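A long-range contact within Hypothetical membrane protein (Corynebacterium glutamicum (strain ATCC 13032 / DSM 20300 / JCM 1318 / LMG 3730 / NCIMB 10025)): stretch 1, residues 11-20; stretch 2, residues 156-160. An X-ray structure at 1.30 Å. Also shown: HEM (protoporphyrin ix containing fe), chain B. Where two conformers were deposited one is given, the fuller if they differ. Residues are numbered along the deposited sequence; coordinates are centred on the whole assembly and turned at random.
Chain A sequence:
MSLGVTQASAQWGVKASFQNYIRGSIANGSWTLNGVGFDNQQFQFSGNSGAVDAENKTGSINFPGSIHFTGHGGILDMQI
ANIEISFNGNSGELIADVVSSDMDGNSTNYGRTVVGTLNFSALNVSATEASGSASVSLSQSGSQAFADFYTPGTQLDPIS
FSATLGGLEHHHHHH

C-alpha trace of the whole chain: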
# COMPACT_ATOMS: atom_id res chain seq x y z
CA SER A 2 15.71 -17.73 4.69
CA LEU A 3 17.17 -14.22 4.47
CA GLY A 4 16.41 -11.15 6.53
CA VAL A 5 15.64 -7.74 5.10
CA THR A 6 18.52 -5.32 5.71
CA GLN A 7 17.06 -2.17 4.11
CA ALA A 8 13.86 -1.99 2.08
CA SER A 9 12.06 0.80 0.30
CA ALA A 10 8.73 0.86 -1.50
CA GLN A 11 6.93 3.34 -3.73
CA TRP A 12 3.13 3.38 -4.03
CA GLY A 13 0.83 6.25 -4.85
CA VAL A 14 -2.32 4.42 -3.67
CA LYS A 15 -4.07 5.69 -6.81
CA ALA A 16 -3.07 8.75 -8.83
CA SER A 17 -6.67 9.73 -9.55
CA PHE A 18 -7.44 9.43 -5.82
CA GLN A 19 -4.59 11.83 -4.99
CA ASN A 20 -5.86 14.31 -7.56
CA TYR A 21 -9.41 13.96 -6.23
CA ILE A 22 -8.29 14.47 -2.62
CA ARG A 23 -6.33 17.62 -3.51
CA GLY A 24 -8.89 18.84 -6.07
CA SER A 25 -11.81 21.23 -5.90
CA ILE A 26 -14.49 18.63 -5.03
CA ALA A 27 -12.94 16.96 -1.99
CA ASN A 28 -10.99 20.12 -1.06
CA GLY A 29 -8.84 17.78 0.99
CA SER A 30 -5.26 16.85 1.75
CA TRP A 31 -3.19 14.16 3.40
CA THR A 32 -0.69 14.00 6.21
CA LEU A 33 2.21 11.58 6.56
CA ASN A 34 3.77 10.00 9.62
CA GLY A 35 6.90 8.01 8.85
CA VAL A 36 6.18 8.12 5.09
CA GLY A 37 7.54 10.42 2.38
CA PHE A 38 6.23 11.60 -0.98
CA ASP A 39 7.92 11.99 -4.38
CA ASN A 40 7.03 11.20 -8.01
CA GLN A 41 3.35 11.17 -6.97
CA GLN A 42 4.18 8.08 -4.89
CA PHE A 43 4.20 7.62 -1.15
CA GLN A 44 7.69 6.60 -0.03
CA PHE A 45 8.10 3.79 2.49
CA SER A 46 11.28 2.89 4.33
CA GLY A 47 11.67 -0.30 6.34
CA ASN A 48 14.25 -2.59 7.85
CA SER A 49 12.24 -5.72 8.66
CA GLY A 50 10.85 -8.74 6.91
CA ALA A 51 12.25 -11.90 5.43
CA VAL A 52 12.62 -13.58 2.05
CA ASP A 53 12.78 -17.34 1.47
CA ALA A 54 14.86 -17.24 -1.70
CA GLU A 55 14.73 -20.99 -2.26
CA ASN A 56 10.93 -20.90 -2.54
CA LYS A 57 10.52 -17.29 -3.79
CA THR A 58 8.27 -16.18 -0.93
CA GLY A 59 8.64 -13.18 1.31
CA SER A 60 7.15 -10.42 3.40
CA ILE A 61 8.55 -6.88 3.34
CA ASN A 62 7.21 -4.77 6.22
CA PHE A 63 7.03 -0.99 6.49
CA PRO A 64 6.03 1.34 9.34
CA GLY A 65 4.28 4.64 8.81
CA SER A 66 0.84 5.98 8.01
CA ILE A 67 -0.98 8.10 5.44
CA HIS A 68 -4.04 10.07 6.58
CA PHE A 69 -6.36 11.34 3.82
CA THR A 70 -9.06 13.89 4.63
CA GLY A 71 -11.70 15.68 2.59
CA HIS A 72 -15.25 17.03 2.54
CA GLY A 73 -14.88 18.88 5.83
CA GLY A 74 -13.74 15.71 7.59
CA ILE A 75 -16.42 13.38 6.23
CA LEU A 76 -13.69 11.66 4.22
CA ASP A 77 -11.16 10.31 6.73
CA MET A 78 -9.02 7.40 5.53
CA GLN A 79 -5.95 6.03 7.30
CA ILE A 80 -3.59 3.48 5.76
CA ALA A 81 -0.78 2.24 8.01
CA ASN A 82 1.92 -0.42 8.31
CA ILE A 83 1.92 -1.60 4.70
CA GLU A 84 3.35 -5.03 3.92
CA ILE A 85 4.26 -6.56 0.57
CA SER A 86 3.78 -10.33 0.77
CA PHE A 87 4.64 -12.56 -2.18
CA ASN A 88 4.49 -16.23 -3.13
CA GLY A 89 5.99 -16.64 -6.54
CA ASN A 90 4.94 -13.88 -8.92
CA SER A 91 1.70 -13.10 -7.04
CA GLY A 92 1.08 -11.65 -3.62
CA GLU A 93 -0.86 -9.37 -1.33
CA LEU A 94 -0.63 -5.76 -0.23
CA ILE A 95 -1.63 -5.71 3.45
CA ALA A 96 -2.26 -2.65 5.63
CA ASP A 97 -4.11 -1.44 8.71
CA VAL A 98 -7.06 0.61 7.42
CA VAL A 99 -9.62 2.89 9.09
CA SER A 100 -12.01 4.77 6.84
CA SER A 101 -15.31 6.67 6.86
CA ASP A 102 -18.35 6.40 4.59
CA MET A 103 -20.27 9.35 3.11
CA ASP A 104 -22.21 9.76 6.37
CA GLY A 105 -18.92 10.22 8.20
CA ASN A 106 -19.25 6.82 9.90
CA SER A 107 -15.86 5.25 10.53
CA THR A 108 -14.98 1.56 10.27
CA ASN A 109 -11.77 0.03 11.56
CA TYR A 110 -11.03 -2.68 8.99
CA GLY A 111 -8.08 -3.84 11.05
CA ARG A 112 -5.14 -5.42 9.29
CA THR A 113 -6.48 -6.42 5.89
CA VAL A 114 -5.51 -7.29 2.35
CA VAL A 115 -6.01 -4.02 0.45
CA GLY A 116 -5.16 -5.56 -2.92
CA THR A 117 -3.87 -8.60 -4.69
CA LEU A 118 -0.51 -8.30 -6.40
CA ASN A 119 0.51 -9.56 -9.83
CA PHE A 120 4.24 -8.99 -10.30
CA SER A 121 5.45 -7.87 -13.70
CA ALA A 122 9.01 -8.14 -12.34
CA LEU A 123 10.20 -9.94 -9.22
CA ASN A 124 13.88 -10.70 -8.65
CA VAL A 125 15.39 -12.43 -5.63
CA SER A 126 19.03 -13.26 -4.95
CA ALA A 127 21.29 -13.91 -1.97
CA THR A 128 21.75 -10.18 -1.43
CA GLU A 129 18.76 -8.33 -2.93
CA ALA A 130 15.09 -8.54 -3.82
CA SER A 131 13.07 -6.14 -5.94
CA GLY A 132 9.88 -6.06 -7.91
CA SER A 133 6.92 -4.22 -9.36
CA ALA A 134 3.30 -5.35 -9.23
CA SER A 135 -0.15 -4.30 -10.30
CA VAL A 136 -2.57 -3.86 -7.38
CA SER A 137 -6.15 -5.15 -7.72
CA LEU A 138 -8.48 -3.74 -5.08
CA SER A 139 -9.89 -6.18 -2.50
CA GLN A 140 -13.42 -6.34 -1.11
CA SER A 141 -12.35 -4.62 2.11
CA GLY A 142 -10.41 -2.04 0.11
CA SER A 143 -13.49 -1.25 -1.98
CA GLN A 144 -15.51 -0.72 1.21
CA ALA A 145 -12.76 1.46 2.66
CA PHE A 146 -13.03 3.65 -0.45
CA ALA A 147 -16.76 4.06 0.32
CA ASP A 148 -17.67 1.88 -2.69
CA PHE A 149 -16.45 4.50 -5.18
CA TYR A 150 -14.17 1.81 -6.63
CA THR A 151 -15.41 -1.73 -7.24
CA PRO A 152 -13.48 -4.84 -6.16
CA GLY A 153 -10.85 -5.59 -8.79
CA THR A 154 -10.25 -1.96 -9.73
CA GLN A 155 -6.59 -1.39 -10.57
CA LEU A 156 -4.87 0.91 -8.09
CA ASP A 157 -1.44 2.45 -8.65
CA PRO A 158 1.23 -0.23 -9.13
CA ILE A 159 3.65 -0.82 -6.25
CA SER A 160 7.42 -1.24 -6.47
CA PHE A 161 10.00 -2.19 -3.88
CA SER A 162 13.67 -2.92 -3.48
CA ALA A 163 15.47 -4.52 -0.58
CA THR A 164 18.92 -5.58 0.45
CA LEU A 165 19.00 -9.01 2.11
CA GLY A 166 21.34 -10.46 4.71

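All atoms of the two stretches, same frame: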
# COMPACT_ATOMS: atom_id res chain seq x y z
N GLN A 11 7.55 2.18 -3.12
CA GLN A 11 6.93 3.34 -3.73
C GLN A 11 5.53 2.95 -4.18
O GLN A 11 5.37 1.97 -4.93
CB GLN A 11 7.75 3.84 -4.92
CG GLN A 11 9.21 4.15 -4.57
CD GLN A 11 10.09 2.89 -4.52
OE1 GLN A 11 9.97 2.00 -5.35
NE2 GLN A 11 10.97 2.83 -3.52
N TRP A 12 4.52 3.67 -3.69
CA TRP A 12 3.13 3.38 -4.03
C TRP A 12 2.33 4.65 -3.88
O TRP A 12 2.31 5.24 -2.79
CB TRP A 12 2.57 2.30 -3.12
CG TRP A 12 1.19 1.84 -3.50
CD1 TRP A 12 0.74 1.52 -4.76
CD2 TRP A 12 0.09 1.60 -2.62
NE1 TRP A 12 -0.57 1.12 -4.71
CE2 TRP A 12 -1.00 1.16 -3.41
CE3 TRP A 12 -0.10 1.74 -1.24
CZ2 TRP A 12 -2.25 0.85 -2.87
CZ3 TRP A 12 -1.34 1.43 -0.70
CH2 TRP A 12 -2.40 0.99 -1.51
N GLY A 13 1.65 5.07 -4.95
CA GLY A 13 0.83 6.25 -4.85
C GLY A 13 -0.59 6.04 -4.35
O GLY A 13 -1.34 7.02 -4.29
N VAL A 14 -0.95 4.82 -3.97
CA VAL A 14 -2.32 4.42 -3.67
C VAL A 14 -3.12 4.40 -4.97
O VAL A 14 -3.34 3.33 -5.55
CB VAL A 14 -2.99 5.23 -2.54
CG1 VAL A 14 -4.38 4.68 -2.27
CG2 VAL A 14 -2.13 5.16 -1.28
N LYS A 15 -3.52 5.57 -5.46
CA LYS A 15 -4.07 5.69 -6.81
C LYS A 15 -3.92 7.14 -7.24
O LYS A 15 -4.32 8.04 -6.50
CB LYS A 15 -5.54 5.27 -6.86
CG LYS A 15 -6.09 5.09 -8.27
CD LYS A 15 -7.52 4.60 -8.22
CE LYS A 15 -8.11 4.22 -9.59
NZ LYS A 15 -7.75 5.11 -10.72
N ALA A 16 -3.32 7.37 -8.41
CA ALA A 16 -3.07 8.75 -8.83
C ALA A 16 -4.35 9.56 -8.89
O ALA A 16 -4.40 10.71 -8.43
CB ALA A 16 -2.35 8.78 -10.18
N SER A 17 -5.42 8.98 -9.45
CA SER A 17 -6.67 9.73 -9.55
C SER A 17 -7.25 10.02 -8.17
O SER A 17 -7.94 11.03 -7.99
CB SER A 17 -7.66 9.00 -10.46
OG SER A 17 -8.06 7.76 -9.91
N PHE A 18 -7.01 9.14 -7.19
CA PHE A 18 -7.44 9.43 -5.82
C PHE A 18 -6.67 10.61 -5.23
O PHE A 18 -7.27 11.48 -4.60
CB PHE A 18 -7.28 8.19 -4.94
CG PHE A 18 -7.85 8.36 -3.56
CD1 PHE A 18 -9.21 8.55 -3.38
CD2 PHE A 18 -7.03 8.33 -2.44
CE1 PHE A 18 -9.76 8.69 -2.12
CE2 PHE A 18 -7.56 8.48 -1.17
CZ PHE A 18 -8.93 8.67 -1.01
N GLN A 19 -5.35 10.66 -5.44
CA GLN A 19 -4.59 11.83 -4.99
C GLN A 19 -5.15 13.11 -5.59
O GLN A 19 -5.32 14.11 -4.89
CB GLN A 19 -3.13 11.71 -5.43
CG GLN A 19 -2.30 10.70 -4.70
CD GLN A 19 -0.89 10.66 -5.27
OE1 GLN A 19 -0.38 11.66 -5.77
NE2 GLN A 19 -0.27 9.49 -5.22
N ASN A 20 -5.42 13.09 -6.89
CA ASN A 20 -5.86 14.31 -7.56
C ASN A 20 -7.26 14.69 -7.12
O ASN A 20 -7.58 15.88 -7.03
CB ASN A 20 -5.77 14.13 -9.07
CG ASN A 20 -4.34 13.91 -9.54
OD1 ASN A 20 -3.39 14.28 -8.84
ND2 ASN A 20 -4.18 13.31 -10.71
N LEU A 156 -5.42 -0.24 -8.79
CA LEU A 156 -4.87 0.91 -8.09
C LEU A 156 -3.54 1.29 -8.76
O LEU A 156 -3.19 0.75 -9.81
CB LEU A 156 -4.72 0.59 -6.60
CG LEU A 156 -6.00 0.18 -5.87
CD1 LEU A 156 -5.69 -0.01 -4.39
CD2 LEU A 156 -7.14 1.18 -6.08
N ASP A 157 -2.79 2.22 -8.17
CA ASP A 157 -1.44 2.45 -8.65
C ASP A 157 -0.63 1.17 -8.46
O ASP A 157 -0.83 0.43 -7.49
CB ASP A 157 -0.75 3.52 -7.80
CG ASP A 157 -1.07 4.94 -8.22
OD1 ASP A 157 -1.73 5.17 -9.26
OD2 ASP A 157 -0.64 5.86 -7.48
N PRO A 158 0.32 0.89 -9.35
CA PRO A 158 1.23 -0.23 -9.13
C PRO A 158 2.18 0.09 -7.98
O PRO A 158 2.43 1.25 -7.64
CB PRO A 158 1.99 -0.33 -10.45
CG PRO A 158 2.01 1.08 -10.95
CD PRO A 158 0.67 1.66 -10.56
N ILE A 159 2.71 -0.96 -7.36
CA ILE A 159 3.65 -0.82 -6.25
C ILE A 159 4.99 -1.40 -6.66
O ILE A 159 5.06 -2.42 -7.35
CB ILE A 159 3.12 -1.47 -4.95
CG1 ILE A 159 4.06 -1.17 -3.78
CG2 ILE A 159 2.87 -2.97 -5.12
CD1 ILE A 159 3.42 -1.39 -2.42
N SER A 160 6.07 -0.73 -6.25
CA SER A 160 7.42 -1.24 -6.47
C SER A 160 8.18 -1.24 -5.15
O SER A 160 7.87 -0.48 -4.23
CB SER A 160 8.19 -0.43 -7.51
OG SER A 160 8.22 0.94 -7.16
CHA HEM B . -15.11 10.65 -6.15
CHB HEM B . -18.47 13.26 -3.87
CHC HEM B . -17.14 11.27 0.34
CHD HEM B . -14.06 8.38 -2.00
C1A HEM B . -16.11 11.55 -5.89
C2A HEM B . -16.72 12.43 -6.87
C3A HEM B . -17.65 13.16 -6.25
C4A HEM B . -17.67 12.74 -4.86
CMA HEM B . -18.56 14.25 -6.87
CAA HEM B . -16.28 12.53 -8.34
CBA HEM B . -15.00 13.36 -8.33
CGA HEM B . -14.38 13.48 -9.70
O1A HEM B . -14.68 12.63 -10.57
O2A HEM B . -13.56 14.40 -9.91
C1B HEM B . -18.37 13.00 -2.52
C2B HEM B . -19.07 13.69 -1.46
C3B HEM B . -18.71 13.13 -0.29
C4B HEM B . -17.76 12.08 -0.59
CMB HEM B . -20.06 14.84 -1.71
CAB HEM B . -19.14 13.46 1.16
CBB HEM B . -19.91 14.49 1.53
C1C HEM B . -16.22 10.28 0.08
C2C HEM B . -15.67 9.37 1.06
C3C HEM B . -14.79 8.58 0.43
C4C HEM B . -14.78 8.95 -0.98
CMC HEM B . -16.02 9.35 2.56
CAC HEM B . -13.97 7.45 1.09
CBC HEM B . -12.67 7.27 0.78
C1D HEM B . -14.10 8.73 -3.32
C2D HEM B . -13.34 8.10 -4.37
C3D HEM B . -13.62 8.72 -5.52
C4D HEM B . -14.56 9.78 -5.23
CMD HEM B . -12.39 6.91 -4.17
CAD HEM B . -13.03 8.40 -6.91
CBD HEM B . -11.82 9.33 -7.11
CGD HEM B . -11.14 8.99 -8.41
O1D HEM B . -11.57 9.49 -9.48
O2D HEM B . -10.15 8.21 -8.38
NA HEM B . -16.71 11.76 -4.67
NB HEM B . -17.57 12.03 -1.95
NC HEM B . -15.66 10.00 -1.16
ND HEM B . -14.84 9.76 -3.88
FE HEM B . -15.98 11.10 -2.86
O HOH W 1 2.65 3.94 -7.44

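Residues distant in sequence often meet first as paired strands and then, where the strands part, through side chains that take over the bonding the backbone can no longer supply. The contact between residues 11-20 and 156-160 illustrates the principle. Gln11 and Ser160 form an antiparallel, hydrogen-bonded pair: Gln11 N donates to Ser160 O at 2.9 Å, and Ser160 N returns a bond to Gln11 O at 3.1 Å, both nearly straight. The same Gln11 O also receives a CA-H...O contact from Ile159 CA at 3.5 Å.

Beyond this pair the ladder opens. Gly13 N and Pro158 O are joined through a water, which accepts from Gly13 N at 2.9 Å and donates to Pro158 O at 2.7 Å. Direct backbone bonding resumes at the turn, where Asp157 N donates to Val14 O at 2.9 Å. From there the first stretch enters a helix, with Lys15 at the N-cap position and Gln19 N bonded to Lys15 O at 3.0 Å.

Side chains follow the alternation of the strands. Gln11 and Ser160 share one face of the sheet, where Ser160 OG donates to Gln11 OE1 at 2.7 Å, so the pair joined through the backbone is joined again through its polar ends. Trp12 and Ile159 lie on the other face, and Trp12 CD1 comes within 3.8 Å of Ile159 CB. The indole is buried, yet its polar group is not left unpaired: Trp12 NE1 donates to Asp157 O at 2.9 Å. This carbonyl lies at the ring edge, as the direction of the N-H requires. Leu156 also meets that edge, with Leu156 CD1 3.9 Å from Trp12 CZ2, adding an apolar contact beside the polar one.

Asp157 makes several of the contacts: its N, its O and its carboxylate all bond to the first stretch. Its side chain points toward the first stretch, and Asp157 OD1 accepts from Ala16 N at 2.8 Å. The amides of a helix's first turn lack partners within the helix, and here a carboxylate from a remote stretch satisfies one of them. Asp157 OD2 lies 3.0 Å from Gly13 CA; a CB at that glycine would clash with it, so the close approach depends on the absence of a side chain. The turn is braced from within its own stretch as well, by Gln19 NE2 donating to Gly13 O at 2.8 Å.

The end of the Lys15 side chain leads away from the second stretch, and Lys15 NZ donates a hydrogen bond to Ser17 OG at 2.8 Å; Ser17 OG in turn donates to HEM O2D at 2.6 Å.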